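PDB 5JOQ: Lmo2184 protein from Listeria monocytogenes serovar 1/2a, which probably binds heme at the cell surface, as a lipoprotein of the solute-binding protein 8 family that delivers substrate to an ABC transporter. Local coordinates for residues 57-60 with 64-67. Residues are numbered along the deposited sequence; the frame is centred on the assembly and turned at random.
Sequences GIPS and KLPK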
loop_
_atom_site.group_PDB
_atom_site.type_symbol
_atom_site.label_atom_id
_atom_site.label_comp_id
_atom_site.label_asym_id
_atom_site.label_seq_id
_atom_site.Cartn_x
_atom_site.Cartn_y
_atom_site.Cartn_z
ATOM N N GLY A 57 -14.127 22.905 6.964
ATOM C CA GLY A 57 -13.868 21.522 6.666
ATOM C C GLY A 57 -12.456 21.255 6.203
ATOM O O GLY A 57 -11.880 22.044 5.477
ATOM N N ILE A 58 -11.926 20.112 6.608
ATOM C CA ILE A 58 -10.609 19.670 6.209
ATOM C C ILE A 58 -10.699 18.217 5.747
ATOM O O ILE A 58 -11.653 17.538 6.055
ATOM C CB ILE A 58 -9.565 19.771 7.321
ATOM C CG1 ILE A 58 -10.052 19.085 8.601
ATOM C CG2 ILE A 58 -9.183 21.222 7.570
ATOM C CD1 ILE A 58 -8.958 18.879 9.614
ATOM N N PRO A 59 -9.655 17.761 4.962
ATOM C CA PRO A 59 -9.764 16.349 4.556
ATOM C C PRO A 59 -9.418 15.399 5.698
ATOM O O PRO A 59 -8.782 15.808 6.647
ATOM C CB PRO A 59 -8.685 16.209 3.497
ATOM C CG PRO A 59 -7.598 17.043 4.022
ATOM C CD PRO A 59 -8.320 18.282 4.428
ATOM N N SER A 60 -9.826 14.140 5.571
ATOM C CA SER A 60 -9.478 13.130 6.550
ATOM C C SER A 60 -8.180 12.585 6.004
ATOM O O SER A 60 -8.129 12.096 4.894
ATOM C CB SER A 60 -10.514 12.019 6.611
ATOM O OG SER A 60 -11.800 12.519 6.864
ATOM N N LYS A 64 0.104 15.126 8.730
ATOM C CA LYS A 64 0.015 16.270 9.632
ATOM C C LYS A 64 -0.543 17.489 8.891
ATOM O O LYS A 64 -0.134 17.792 7.759
ATOM C CB LYS A 64 1.401 16.562 10.222
ATOM C CG LYS A 64 1.567 17.914 10.896
ATOM C CD LYS A 64 0.707 18.036 12.152
ATOM C CE LYS A 64 0.728 19.475 12.685
ATOM N NZ LYS A 64 -0.230 19.661 13.815
ATOM N N LEU A 65 -1.507 18.165 9.512
ATOM C CA LEU A 65 -2.097 19.375 8.965
ATOM C C LEU A 65 -1.701 20.579 9.811
ATOM O O LEU A 65 -1.300 20.429 10.970
ATOM C CB LEU A 65 -3.627 19.260 8.914
ATOM C CG LEU A 65 -4.182 18.197 7.961
ATOM C CD1 LEU A 65 -5.671 18.215 7.992
ATOM C CD2 LEU A 65 -3.702 18.481 6.553
ATOM N N PRO A 66 -1.785 21.792 9.272
ATOM C CA PRO A 66 -1.476 22.966 10.099
ATOM C C PRO A 66 -2.273 22.948 11.400
ATOM O O PRO A 66 -3.459 22.592 11.426
ATOM C CB PRO A 66 -1.856 24.148 9.201
ATOM C CG PRO A 66 -1.705 23.604 7.773
ATOM C CD PRO A 66 -2.175 22.149 7.899
ATOM N N LYS A 67 -1.600 23.347 12.485
ATOM C CA LYS A 67 -2.175 23.249 13.824
ATOM C C LYS A 67 -3.433 24.088 13.991
ATOM O O LYS A 67 -4.301 23.738 14.794
ATOM C CB LYS A 67 -1.138 23.665 14.866
ATOM C CG LYS A 67 0.046 22.710 14.934
ATOM C CD LYS A 67 1.186 23.265 15.785
ATOM C CE LYS A 67 2.413 22.349 15.726
ATOM N NZ LYS A 67 2.085 20.982 16.213
#
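Ile-58 and Leu-65 face each other across two pieces of backbone, extended through 57-60 and 64-66 and turning at Lys-67, whose CA atoms come no closer than 9.0 Å, too far apart for strand pairing. Leu-65 bridges the gap with a single methyl: CD1 lies 3.7 Å from CD1 of Ile-58, two methyl ends in ordinary van der Waals contact while the side chains slant past one another. The ethyl arm of Ile-58 gets there because CG1 is flanked by both backbone neighbours of CA (chi1 52°) and the arm then runs out extended. The same Leu-65 CD1 also looks more loosely onto Pro-59, 4.4 Å from the ring carbon CD and 4.2 Å from the backbone carbonyl O. The buried area of 102 Å² is correspondingly small. This is plain apolar packing in the N-terminal lobe of a periplasmic-binding-protein fold, where the loop after the short, weakly bonded strand 57-58 folds back. Gly-57 shares a backbone hydrogen bond with Ala-39, and Ile-58 with Lys-73 and Thr-75 of parallel strand 73-77; the Ile-58 side chain also meets Tyr-69 and Val-72. Helix 42-50 packs against both segments, with Thr-45 touching Pro-59 and Pro-66, and Val-42 touching Leu-65.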